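Local coordinates for protein 3-oxo-tetronate kinase (PDB 1YZY) that catalyses the ATP-dependent phosphorylation of 3-oxo-tetronate to 3-oxo-tetronate 4-phosphate, at residues 149-152 with 153-156; 382-386 with 387-391. All coordinates share one frame; numbering follows the deposited sequence.

Contact 1: 149-152 with 153-156; sequences DANL and MRLM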
loop_
_atom_site.group_PDB
_atom_site.type_symbol
_atom_site.label_atom_id
_atom_site.label_comp_id
_atom_site.label_asym_id
_atom_site.label_seq_id
_atom_site.Cartn_x
_atom_site.Cartn_y
_atom_site.Cartn_z
ATOM N N ASP A 149 1.357 -21.116 15.593
ATOM C CA ASP A 149 2.368 -20.838 16.607
ATOM C C ASP A 149 2.463 -19.316 16.703
ATOM O O ASP A 149 2.541 -18.633 15.687
ATOM C CB ASP A 149 3.719 -21.433 16.182
ATOM C CG ASP A 149 4.749 -21.478 17.319
ATOM O OD1 ASP A 149 4.473 -20.968 18.425
ATOM O OD2 ASP A 149 5.849 -22.031 17.102
ATOM N N ALA A 150 2.404 -18.790 17.921
ATOM C CA ALA A 150 2.478 -17.351 18.143
ATOM C C ALA A 150 3.898 -16.861 18.418
ATOM O O ALA A 150 4.150 -15.662 18.418
ATOM C CB ALA A 150 1.549 -16.952 19.281
ATOM N N ASN A 151 4.824 -17.795 18.622
ATOM C CA ASN A 151 6.225 -17.480 18.916
ATOM C C ASN A 151 7.016 -17.177 17.636
ATOM O O ASN A 151 7.301 -18.075 16.838
ATOM C CB ASN A 151 6.858 -18.653 19.685
ATOM C CG ASN A 151 8.229 -18.331 20.247
ATOM O OD1 ASN A 151 9.235 -18.410 19.561
ATOM N ND2 ASN A 151 8.274 -18.009 21.526
ATOM N N LEU A 152 7.400 -15.912 17.478
ATOM C CA LEU A 152 8.130 -15.439 16.310
ATOM C C LEU A 152 9.498 -16.043 16.060
ATOM O O LEU A 152 9.899 -16.197 14.904
ATOM C CB LEU A 152 8.217 -13.904 16.315
ATOM C CG LEU A 152 6.882 -13.172 16.129
ATOM C CD1 LEU A 152 6.991 -11.705 16.543
ATOM C CD2 LEU A 152 6.444 -13.294 14.675
ATOM N N MET A 153 10.262 -16.287 17.123
ATOM C CA MET A 153 11.583 -16.890 16.967
ATOM C C MET A 153 11.421 -18.300 16.392
ATOM O O MET A 153 12.262 -18.758 15.628
ATOM C CB MET A 153 12.335 -16.969 18.299
ATOM C CG MET A 153 12.767 -15.639 18.887
ATOM S SD MET A 153 11.409 -14.734 19.620
ATOM C CE MET A 153 11.001 -15.765 21.005
ATOM N N ARG A 154 10.355 -18.986 16.798
ATOM C CA ARG A 154 10.072 -20.340 16.322
ATOM C C ARG A 154 9.580 -20.319 14.879
ATOM O O ARG A 154 9.933 -21.198 14.084
ATOM C CB ARG A 154 9.043 -21.050 17.222
ATOM C CG ARG A 154 9.605 -21.510 18.573
ATOM C CD ARG A 154 8.774 -22.615 19.206
ATOM N NE ARG A 154 7.378 -22.242 19.468
ATOM C CZ ARG A 154 6.873 -21.984 20.673
ATOM N NH1 ARG A 154 7.638 -22.032 21.760
ATOM N NH2 ARG A 154 5.583 -21.733 20.801
ATOM N N LEU A 155 8.739 -19.337 14.563
ATOM C CA LEU A 155 8.204 -19.177 13.216
ATOM C C LEU A 155 9.329 -18.866 12.243
ATOM O O LEU A 155 9.392 -19.439 11.155
ATOM C CB LEU A 155 7.178 -18.046 13.172
ATOM C CG LEU A 155 5.858 -18.306 13.870
ATOM C CD1 LEU A 155 5.055 -17.025 13.902
ATOM C CD2 LEU A 155 5.101 -19.434 13.171
ATOM N N MET A 156 10.208 -17.948 12.623
ATOM C CA MET A 156 11.311 -17.588 11.752
ATOM C C MET A 156 12.325 -18.722 11.598
ATOM O O MET A 156 12.846 -18.951 10.501
ATOM C CB MET A 156 12.006 -16.318 12.252
ATOM C CG MET A 156 13.162 -15.853 11.353
ATOM S SD MET A 156 12.700 -15.304 9.697
ATOM C CE MET A 156 14.297 -14.749 9.094
#

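Contact 2: 382-386 with 387-391; sequences WLKAV and EEDIF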
loop_
_atom_site.group_PDB
_atom_site.type_symbol
_atom_site.label_atom_id
_atom_site.label_comp_id
_atom_site.label_asym_id
_atom_site.label_seq_id
_atom_site.Cartn_x
_atom_site.Cartn_y
_atom_site.Cartn_z
ATOM N N TRP A 382 -3.396 11.202 -2.216
ATOM C CA TRP A 382 -3.368 11.799 -3.542
ATOM C C TRP A 382 -2.115 11.233 -4.191
ATOM O O TRP A 382 -1.091 11.062 -3.522
ATOM C CB TRP A 382 -3.281 13.331 -3.465
ATOM C CG TRP A 382 -4.598 13.995 -3.676
ATOM C CD1 TRP A 382 -5.292 14.755 -2.776
ATOM C CD2 TRP A 382 -5.418 13.908 -4.852
ATOM N NE1 TRP A 382 -6.502 15.140 -3.314
ATOM C CE2 TRP A 382 -6.605 14.634 -4.586
ATOM C CE3 TRP A 382 -5.270 13.286 -6.102
ATOM C CZ2 TRP A 382 -7.639 14.754 -5.528
ATOM C CZ3 TRP A 382 -6.296 13.405 -7.037
ATOM C CH2 TRP A 382 -7.467 14.134 -6.742
ATOM N N LEU A 383 -2.195 10.933 -5.483
ATOM C CA LEU A 383 -1.063 10.369 -6.206
ATOM C C LEU A 383 -0.673 11.231 -7.403
ATOM O O LEU A 383 -1.391 12.140 -7.793
ATOM C CB LEU A 383 -1.427 8.970 -6.720
ATOM C CG LEU A 383 -1.961 7.875 -5.794
ATOM C CD1 LEU A 383 -2.488 6.695 -6.626
ATOM C CD2 LEU A 383 -0.864 7.408 -4.848
ATOM N N LYS A 384 0.516 10.989 -7.928
ATOM C CA LYS A 384 0.970 11.672 -9.119
ATOM C C LYS A 384 1.884 10.695 -9.808
ATOM O O LYS A 384 2.803 10.163 -9.197
ATOM C CB LYS A 384 1.725 12.964 -8.848
ATOM C CG LYS A 384 1.936 13.744 -10.154
ATOM C CD LYS A 384 2.845 14.940 -10.012
ATOM C CE LYS A 384 4.313 14.548 -10.085
ATOM N NZ LYS A 384 4.670 13.920 -11.390
ATOM N N ALA A 385 1.593 10.425 -11.073
ATOM C CA ALA A 385 2.373 9.498 -11.866
ATOM C C ALA A 385 3.823 9.936 -11.922
ATOM O O ALA A 385 4.124 11.122 -11.808
ATOM C CB ALA A 385 1.792 9.415 -13.270
ATOM N N VAL A 386 4.732 8.974 -12.038
ATOM C CA VAL A 386 6.152 9.296 -12.152
ATOM C C VAL A 386 6.475 9.702 -13.601
ATOM O O VAL A 386 7.384 10.504 -13.847
ATOM C CB VAL A 386 7.052 8.106 -11.717
ATOM C CG1 VAL A 386 6.860 7.828 -10.238
ATOM C CG2 VAL A 386 6.731 6.862 -12.525
ATOM N N GLU A 387 5.696 9.164 -14.542
ATOM C CA GLU A 387 5.851 9.417 -15.982
ATOM C C GLU A 387 5.464 10.817 -16.463
ATOM O O GLU A 387 6.060 11.330 -17.414
ATOM C CB GLU A 387 5.049 8.390 -16.790
ATOM C CG GLU A 387 5.518 6.951 -16.631
ATOM C CD GLU A 387 4.866 6.209 -15.475
ATOM O OE1 GLU A 387 4.290 6.836 -14.562
ATOM O OE2 GLU A 387 4.928 4.968 -15.491
ATOM N N GLU A 388 4.435 11.397 -15.848
ATOM C CA GLU A 388 3.955 12.726 -16.220
ATOM C C GLU A 388 3.061 13.350 -15.153
ATOM O O GLU A 388 2.515 12.649 -14.316
ATOM C CB GLU A 388 3.207 12.659 -17.559
ATOM C CG GLU A 388 2.084 11.622 -17.624
ATOM C CD GLU A 388 1.483 11.491 -19.019
ATOM O OE1 GLU A 388 1.438 12.500 -19.759
ATOM O OE2 GLU A 388 1.057 10.373 -19.376
ATOM N N ASP A 389 2.876 14.664 -15.237
ATOM C CA ASP A 389 2.064 15.416 -14.285
ATOM C C ASP A 389 0.577 15.083 -14.247
ATOM O O ASP A 389 -0.263 15.947 -14.515
ATOM C CB ASP A 389 2.230 16.920 -14.523
ATOM C CG ASP A 389 3.625 17.429 -14.172
ATOM O OD1 ASP A 389 4.400 16.690 -13.520
ATOM O OD2 ASP A 389 3.940 18.582 -14.550
ATOM N N ILE A 390 0.250 13.848 -13.888
ATOM C CA ILE A 390 -1.139 13.418 -13.799
ATOM C C ILE A 390 -1.402 12.960 -12.369
ATOM O O ILE A 390 -0.645 12.156 -11.828
ATOM C CB ILE A 390 -1.432 12.239 -14.774
ATOM C CG1 ILE A 390 -1.124 12.643 -16.225
ATOM C CG2 ILE A 390 -2.876 11.773 -14.629
ATOM C CD1 ILE A 390 -2.002 13.751 -16.787
ATOM N N PHE A 391 -2.481 13.461 -11.772
ATOM C CA PHE A 391 -2.837 13.111 -10.404
ATOM C C PHE A 391 -4.035 12.180 -10.361
ATOM O O PHE A 391 -4.951 12.293 -11.177
ATOM C CB PHE A 391 -3.119 14.379 -9.584
ATOM C CG PHE A 391 -1.953 15.344 -9.533
ATOM C CD1 PHE A 391 -1.022 15.284 -8.497
ATOM C CD2 PHE A 391 -1.772 16.295 -10.534
ATOM C CE1 PHE A 391 0.075 16.156 -8.461
ATOM C CE2 PHE A 391 -0.680 17.168 -10.504
ATOM C CZ PHE A 391 0.245 17.095 -9.463
#

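Contact 1: 149-152 with 153-156
OD1 of Asp-149 is gripped by two donors: NH2 of Arg-154 at 2.7 Å and, from above the carboxylate plane, the backbone N of Asn-151 at 3.2 Å. The second bond closes an Asx turn, which helps hold the carboxylate at the rotation in which Arg-154 meets it side-on, with NE and NH2 on one oxygen each. NE reaches the syn lone pair of Asp-149 OD2 at 2.8 Å in an almost straight bond of 172°. Carboxylate and guanidinium are nearly coplanar, 17° apart, which suits a bidentate, side-on salt bridge. A bend at chi3 folds the arginine chain back toward the start of the helix, and its guanidinium lies over Asn-151, whose CB sits 3.5 Å from Arg-154 CZ with the amide stacked at a small angle.

Asn-151 suits its place because its short amide can stand in for a missing helical carbonyl: with CG anti to the backbone N (chi1 -170°), OD1 accepts from Arg-154 N at 3.0 Å. The methyl CE of Met-153 rests against the same amide, 3.5 Å from Asn-151 OD1. On the side facing Phe-85, Leu-152 CD2 meets Leu-155 CD1 at 4.1 Å, and both leucines pack on that ring. The whole is an Asx turn leading into an asparagine N-cap, here opening helix 152-159 of the sugar-binding N-terminal domain.

Contact 2: 382-386 with 387-391
Residues 382-386 and 387-391 run nearly antiparallel, their end-to-end directions 167° apart, and the chain reversal is tied by Ala-385 N donating to Ile-390 O at 2.9 Å. Lys-384 CA and Phe-391 CA each point a hydrogen at a carbonyl across the pair, those of Ile-390 and Leu-383. On the face that carries both side chains, Lys-384 lays its aliphatic chain over one face of the Phe-391 ring: CG stands 3.8 Å from the ring centroid, 23° off the normal, a CH-pi contact. Lysine suits the site because its methylenes can cover an aromatic ring while its amine travels on to polar groups.

The reversal is a beta-hairpin joining strands 380-385 and 391-395 of the nucleotide-binding domain, with an inverse gamma turn centred on Asp-389. Bends at chi3 (83°) and chi4 turn the end of the lysine toward the loop and down onto the backbone, bringing NZ to Ala-385 O at 2.9 Å; Asp-389 OD1 lies farther off, 3.5 Å from the same NZ, in a long salt bridge. Two residues earlier on the strand, Trp-382 CZ3 approaches Phe-391 CB at 4.2 Å. Glu-387 folds back along Val-386, its OE1 buried 3.2 Å from the methyl Val-386 CG2, while OE2 hydrogen-bonds to Thr-368 OG1.

Overall arrangement
Contacts 1 and 2 lie on opposite sides of the chain's centre, their own centres about 41 Å apart and their nearest atoms about 29 Å, and do not touch. They share no element: contact 1 starts a helix in the sugar-binding domain, contact 2 turns one strand into the next in the nucleotide-binding domain. Both are partly buried, mixing buried apolar residues with exposed charges. Their ion pairs differ with their place, a close bidentate one at the helix start of 149-156 and a long one at the hairpin of 382-391. Contact 2 also lies nearer the chain's centre, with the side chain of Leu-383 about 12 Å from that of Gly-355, a probable ATP-binding residue.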